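Local coordinates for protein membrane-bound lytic murein transglycosylase (Agrobacterium tumefaciens, PDB 2PNW) that probably cleaves the glycan strands of peptidoglycan without hydrolysis, as lytic transglycosylases of the MltA family do, leaving 1,6-anhydromuramic acid ends, at residues Y45-L50 with R291-G297; A275-L281 with A322-G326. All coordinates share one frame; numbering follows the deposited sequence.

Contact 1: Y45-L50 with R291-G297. With SO4 (sulfate ion), chain B.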
loop_
_atom_site.group_PDB
_atom_site.type_symbol
_atom_site.label_atom_id
_atom_site.label_comp_id
_atom_site.label_asym_id
_atom_site.label_seq_id
_atom_site.Cartn_x
_atom_site.Cartn_y
_atom_site.Cartn_z
ATOM N N TYR A 45 9.556 -13.290 -3.430
ATOM C CA TYR A 45 9.675 -11.836 -3.327
ATOM C C TYR A 45 11.050 -11.353 -3.779
ATOM O O TYR A 45 12.049 -12.047 -3.570
ATOM C CB TYR A 45 9.487 -11.378 -1.891
ATOM C CG TYR A 45 8.121 -11.688 -1.306
ATOM C CD1 TYR A 45 6.967 -11.658 -2.091
ATOM C CD2 TYR A 45 7.989 -11.943 0.054
ATOM C CE1 TYR A 45 5.691 -11.940 -1.520
ATOM C CE2 TYR A 45 6.745 -12.197 0.628
ATOM C CZ TYR A 45 5.617 -12.198 -0.142
ATOM O OH TYR A 45 4.410 -12.464 0.494
ATOM N N ARG A 46 11.067 -10.162 -4.373
ATOM C CA ARG A 46 12.308 -9.453 -4.729
ATOM C C ARG A 46 13.104 -9.128 -3.469
ATOM O O ARG A 46 12.538 -8.683 -2.461
ATOM C CB ARG A 46 11.964 -8.161 -5.478
ATOM C CG ARG A 46 11.245 -8.449 -6.794
ATOM C CD ARG A 46 10.802 -7.180 -7.563
ATOM N NE ARG A 46 10.186 -7.574 -8.831
ATOM C CZ ARG A 46 8.932 -8.010 -8.954
ATOM N NH1 ARG A 46 8.127 -8.077 -7.887
ATOM N NH2 ARG A 46 8.477 -8.372 -10.155
ATOM N N THR A 47 14.411 -9.364 -3.505
ATOM C CA THR A 47 15.258 -9.029 -2.369
ATOM C C THR A 47 15.429 -7.522 -2.380
ATOM O O THR A 47 15.839 -6.954 -3.399
ATOM C CB THR A 47 16.630 -9.692 -2.530
ATOM O OG1 THR A 47 16.467 -11.109 -2.680
ATOM C CG2 THR A 47 17.542 -9.396 -1.351
ATOM N N GLY A 48 15.098 -6.874 -1.262
ATOM C CA GLY A 48 15.267 -5.430 -1.129
ATOM C C GLY A 48 16.741 -5.071 -1.120
ATOM O O GLY A 48 17.596 -5.929 -0.863
ATOM N N ALA A 49 17.039 -3.809 -1.423
ATOM C CA ALA A 49 18.414 -3.307 -1.384
ATOM C C ALA A 49 19.059 -3.571 -0.025
ATOM O O ALA A 49 20.266 -3.797 0.051
ATOM C CB ALA A 49 18.441 -1.839 -1.704
ATOM N N LEU A 50 18.263 -3.578 1.047
ATOM C CA LEU A 50 18.811 -3.901 2.373
ATOM C C LEU A 50 19.475 -5.290 2.393
ATOM O O LEU A 50 20.499 -5.492 3.053
ATOM C CB LEU A 50 17.754 -3.735 3.476
ATOM C CG LEU A 50 18.159 -3.891 4.949
ATOM C CD1 LEU A 50 17.244 -3.064 5.820
ATOM C CD2 LEU A 50 18.108 -5.330 5.414
ATOM N N ARG A 291 9.551 -0.488 -1.809
ATOM C CA ARG A 291 9.792 -1.778 -2.482
ATOM C C ARG A 291 11.219 -1.933 -2.991
ATOM O O ARG A 291 11.671 -3.043 -3.210
ATOM C CB ARG A 291 8.805 -2.011 -3.636
ATOM C CG ARG A 291 8.874 -0.986 -4.745
ATOM C CD ARG A 291 7.982 -1.399 -5.932
ATOM N NE ARG A 291 8.622 -2.445 -6.727
ATOM C CZ ARG A 291 9.464 -2.223 -7.738
ATOM N NH1 ARG A 291 9.772 -0.987 -8.110
ATOM N NH2 ARG A 291 9.989 -3.251 -8.392
ATOM N N LEU A 292 11.937 -0.828 -3.192
ATOM C CA LEU A 292 13.328 -0.944 -3.631
ATOM C C LEU A 292 14.245 -1.340 -2.478
ATOM O O LEU A 292 15.192 -2.086 -2.668
ATOM C CB LEU A 292 13.822 0.361 -4.291
ATOM C CG LEU A 292 13.121 0.793 -5.587
ATOM C CD1 LEU A 292 13.730 2.118 -6.075
ATOM C CD2 LEU A 292 13.262 -0.254 -6.674
ATOM N N ILE A 293 13.927 -0.862 -1.285
ATOM C CA ILE A 293 14.805 -1.002 -0.140
ATOM C C ILE A 293 14.500 -2.273 0.660
ATOM O O ILE A 293 15.412 -2.961 1.116
ATOM C CB ILE A 293 14.699 0.238 0.771
ATOM C CG1 ILE A 293 15.267 1.466 0.060
ATOM C CG2 ILE A 293 15.474 0.025 2.101
ATOM C CD1 ILE A 293 15.002 2.725 0.779
ATOM N N HIS A 294 13.213 -2.563 0.846
ATOM C CA HIS A 294 12.824 -3.649 1.757
ATOM C C HIS A 294 12.279 -4.887 1.077
ATOM O O HIS A 294 11.771 -4.817 -0.051
ATOM C CB HIS A 294 11.832 -3.110 2.793
ATOM C CG HIS A 294 12.464 -2.169 3.762
ATOM N ND1 HIS A 294 13.531 -2.535 4.557
ATOM C CD2 HIS A 294 12.199 -0.872 4.054
ATOM C CE1 HIS A 294 13.882 -1.509 5.311
ATOM N NE2 HIS A 294 13.090 -0.487 5.023
ATOM N N THR A 295 12.382 -6.024 1.765
ATOM C CA THR A 295 11.788 -7.265 1.288
ATOM C C THR A 295 10.444 -7.454 1.988
ATOM O O THR A 295 10.370 -7.296 3.206
ATOM C CB THR A 295 12.720 -8.469 1.629
ATOM O OG1 THR A 295 14.033 -8.225 1.080
ATOM C CG2 THR A 295 12.153 -9.779 1.062
ATOM N N PHE A 296 9.389 -7.775 1.229
ATOM C CA PHE A 296 8.071 -8.057 1.818
ATOM C C PHE A 296 8.100 -9.203 2.833
ATOM O O PHE A 296 8.912 -10.133 2.718
ATOM C CB PHE A 296 7.042 -8.398 0.736
ATOM C CG PHE A 296 6.724 -7.247 -0.204
ATOM C CD1 PHE A 296 6.604 -5.946 0.266
ATOM C CD2 PHE A 296 6.520 -7.490 -1.552
ATOM C CE1 PHE A 296 6.295 -4.874 -0.612
ATOM C CE2 PHE A 296 6.206 -6.423 -2.445
ATOM C CZ PHE A 296 6.100 -5.122 -1.964
ATOM N N GLY A 297 7.207 -9.130 3.814
ATOM C CA GLY A 297 7.028 -10.220 4.759
ATOM C C GLY A 297 7.820 -10.077 6.044
ATOM O O GLY A 297 7.585 -10.829 6.975
HETATM S S SO4 B . 4.812 -9.073 -9.054
HETATM O O1 SO4 B . 3.547 -8.573 -9.607
HETATM O O2 SO4 B . 4.598 -10.377 -8.423
HETATM O O3 SO4 B . 5.792 -9.215 -10.136
HETATM O O4 SO4 B . 5.322 -8.137 -8.043
HETATM O O HOH W 1 10.056 -7.907 -1.731
#
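Tyr45 lies against Thr295 and Phe296, and its side chain can be followed outward. CB is near Thr295 CG2, at 4.3 Å. The ring then turns one face to Phe296. CG is anti to the carbonyl carbon of Tyr45 (chi1 -62°), which brings the ring over Phe296 CB; this carbon sits 3.8 Å from the ring centroid in a CH-pi contact. CD2 passes 3.4 Å from Phe296 O. The Phe296 ring points its edge at the Tyr45 face, a T-shaped pair with planes at 90°. At the tip, Tyr45 OH is hydrogen-bonded to Ala277 O, which fixes the far end of the ring.

Beyond Tyr45 the backbone N-H groups of 48-50 make the bonds, one to a side-chain hydroxyl and two to carbonyls. Gly48 N gives an almost straight hydrogen bond to Thr295 OG1 (2.9 Å, 174°). That oxygen is also bonded to Ile52 O, so one hydroxyl holds Gly48 and, just beyond the segment, Ile52. Ala49 N bonds Leu292 O at 2.8 Å, and Leu50 N bonds Ile293 O at 2.9 Å. Leu50 CD1 meets the edge of the His294 ring at CE1, while His294 NE2 is held by Pro332 O. One water bridges Arg46 O and Phe296 N. Arg46 reaches outward with an extended chain, and its NH1 and NH2 bind two different oxygens of a sulfate, NH2 to O3 at 2.8 Å. The contact fastens the loop between helices 28-39 and 54-66 onto the loop joining strands 286-288 and 299-304 of the 3D domain, whose family belongs to the double-psi beta-barrel group.

Contact 2: A275-L281 with A322-G326. With SO4 (sulfate ion), chain B.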
loop_
_atom_site.group_PDB
_atom_site.type_symbol
_atom_site.label_atom_id
_atom_site.label_comp_id
_atom_site.label_asym_id
_atom_site.label_seq_id
_atom_site.Cartn_x
_atom_site.Cartn_y
_atom_site.Cartn_z
ATOM N N ALA A 275 -2.667 -7.332 -1.527
ATOM C CA ALA A 275 -1.836 -6.232 -2.006
ATOM C C ALA A 275 -0.507 -6.739 -2.567
ATOM O O ALA A 275 -0.450 -7.846 -3.127
ATOM C CB ALA A 275 -1.643 -5.170 -0.922
ATOM N N ALA A 276 0.547 -5.938 -2.451
ATOM C CA ALA A 276 1.757 -6.203 -3.248
ATOM C C ALA A 276 2.500 -7.469 -2.808
ATOM O O ALA A 276 3.193 -8.092 -3.611
ATOM C CB ALA A 276 2.707 -4.968 -3.251
ATOM N N ALA A 277 2.346 -7.865 -1.544
ATOM C CA ALA A 277 2.934 -9.123 -1.053
ATOM C C ALA A 277 2.037 -10.343 -1.354
ATOM O O ALA A 277 2.339 -11.470 -0.947
ATOM C CB ALA A 277 3.254 -9.025 0.443
ATOM N N LYS A 278 0.950 -10.107 -2.093
ATOM C CA LYS A 278 0.066 -11.147 -2.616
ATOM C C LYS A 278 -0.733 -11.914 -1.562
ATOM O O LYS A 278 -1.266 -12.989 -1.850
ATOM C CB LYS A 278 0.839 -12.132 -3.540
ATOM C CG LYS A 278 1.704 -11.451 -4.585
ATOM C CD LYS A 278 0.843 -10.541 -5.475
ATOM C CE LYS A 278 1.438 -10.356 -6.870
ATOM N NZ LYS A 278 2.895 -10.162 -6.829
ATOM N N VAL A 279 -0.820 -11.349 -0.357
ATOM C CA VAL A 279 -1.604 -11.914 0.757
ATOM C C VAL A 279 -2.547 -10.833 1.326
ATOM O O VAL A 279 -2.318 -9.628 1.102
ATOM C CB VAL A 279 -0.700 -12.481 1.873
ATOM C CG1 VAL A 279 0.215 -13.628 1.345
ATOM C CG2 VAL A 279 0.132 -11.397 2.535
ATOM N N PRO A 280 -3.632 -11.254 2.027
ATOM C CA PRO A 280 -4.568 -10.255 2.586
ATOM C C PRO A 280 -3.893 -9.376 3.620
ATOM O O PRO A 280 -3.101 -9.859 4.447
ATOM C CB PRO A 280 -5.643 -11.103 3.264
ATOM C CG PRO A 280 -5.501 -12.499 2.631
ATOM C CD PRO A 280 -4.066 -12.646 2.283
ATOM N N LEU A 281 -4.200 -8.087 3.585
ATOM C CA LEU A 281 -3.716 -7.178 4.621
ATOM C C LEU A 281 -4.459 -7.397 5.928
ATOM O O LEU A 281 -5.569 -7.919 5.940
ATOM C CB LEU A 281 -3.892 -5.720 4.160
ATOM C CG LEU A 281 -3.140 -5.369 2.868
ATOM C CD1 LEU A 281 -3.166 -3.850 2.663
ATOM C CD2 LEU A 281 -1.714 -5.884 2.847
ATOM N N ALA A 322 5.576 -6.130 6.736
ATOM C CA ALA A 322 5.641 -5.373 5.472
ATOM C C ALA A 322 4.880 -6.135 4.400
ATOM O O ALA A 322 5.388 -7.117 3.869
ATOM C CB ALA A 322 7.102 -5.184 5.048
ATOM N N LEU A 323 3.653 -5.710 4.100
ATOM C CA LEU A 323 2.795 -6.502 3.221
ATOM C C LEU A 323 2.324 -5.715 1.990
ATOM O O LEU A 323 1.511 -6.205 1.210
ATOM C CB LEU A 323 1.583 -7.034 4.010
ATOM C CG LEU A 323 1.947 -8.105 5.067
ATOM C CD1 LEU A 323 0.693 -8.412 5.844
ATOM C CD2 LEU A 323 2.505 -9.358 4.404
ATOM N N ASP A 324 2.840 -4.497 1.803
ATOM C CA ASP A 324 2.409 -3.708 0.643
ATOM C C ASP A 324 3.465 -2.666 0.294
ATOM O O ASP A 324 4.455 -2.526 0.991
ATOM C CB ASP A 324 1.055 -3.017 0.937
ATOM C CG ASP A 324 0.303 -2.591 -0.344
ATOM O OD1 ASP A 324 0.693 -2.974 -1.498
ATOM O OD2 ASP A 324 -0.707 -1.868 -0.186
ATOM N N THR A 325 3.256 -1.959 -0.809
ATOM C CA THR A 325 4.135 -0.846 -1.166
ATOM C C THR A 325 3.248 0.225 -1.804
ATOM O O THR A 325 2.049 0.004 -2.010
ATOM C CB THR A 325 5.311 -1.300 -2.100
ATOM O OG1 THR A 325 6.251 -0.224 -2.279
ATOM C CG2 THR A 325 4.794 -1.787 -3.474
ATOM N N GLY A 326 3.818 1.394 -2.066
ATOM C CA GLY A 326 3.081 2.463 -2.738
ATOM C C GLY A 326 4.086 3.416 -3.338
ATOM O O GLY A 326 5.215 3.533 -2.837
HETATM S S SO4 B . 4.812 -9.073 -9.054
HETATM O O1 SO4 B . 3.547 -8.573 -9.607
HETATM O O2 SO4 B . 4.598 -10.377 -8.423
HETATM O O3 SO4 B . 5.792 -9.215 -10.136
HETATM O O4 SO4 B . 5.322 -8.137 -8.043
HETATM O O HOH W 2 -0.259 -8.197 0.348
#
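Leu281 and Leu323 run past each other in opposite directions, with Leu281 CD2 3.7 Å from Leu323 CB. They join the segment 275-281, which opens with a type I beta turn from Ala275 to Lys278, to the end of strand 316-324 in the 3D domain, a family of the double-psi beta-barrel group. Val279 crosses Leu323 at about a right angle. Its CG2 meets Leu323 CD2 at 3.6 Å, and Ala277 CB adds a looser touch to the same methyl. Helix 28-39 covers this cluster through Ile35 and Thr34.

Asp324 faces the turn differently. Its CG is anti to the backbone N (chi1 -160°), which lays the carboxylate beside Ala275 CB and Ala276. Ala276 N bonds Asp324 OD1 at 3.1 Å, coming from above the carboxylate plane, 51° out of it. Thr325 N makes a weak bond to the same oxygen, so OD1 has two backbone donors. Thr325 CG2 touches Ala276 CB, and Thr325 OG1 is hydrogen-bonded to Val289 O. Ala277 N makes a weak hydrogen bond to Leu323 O, 3.3 Å. A water also bonds this carbonyl, donating to Leu323 O at 2.8 Å and to Val279 O at 2.6 Å.

Overall arrangement
Contacts 1 and 2 are neighbours, with centres about 12 Å apart, and their segments alternate along the chain. The tyrosine hydroxyl bond of contact 1 is one join between them. A probable hydrogen bond from Gly297 N to Ala322 O, 2.7 Å, is another. Phe296 CE1 also packs 3.4 Å from Asp324 O. A sulfate, probably from the crystallisation liquor, spans both contacts. Arg46 of contact 1 and Lys278 of contact 2 reach it, together with Lys43; the modelled Lys278 approach is too short to be trusted. Each contact sets one segment of the 3D domain, 291-297 or 322-326, against another part of the chain. In MltA relatives the catalytic aspartate lies in this domain.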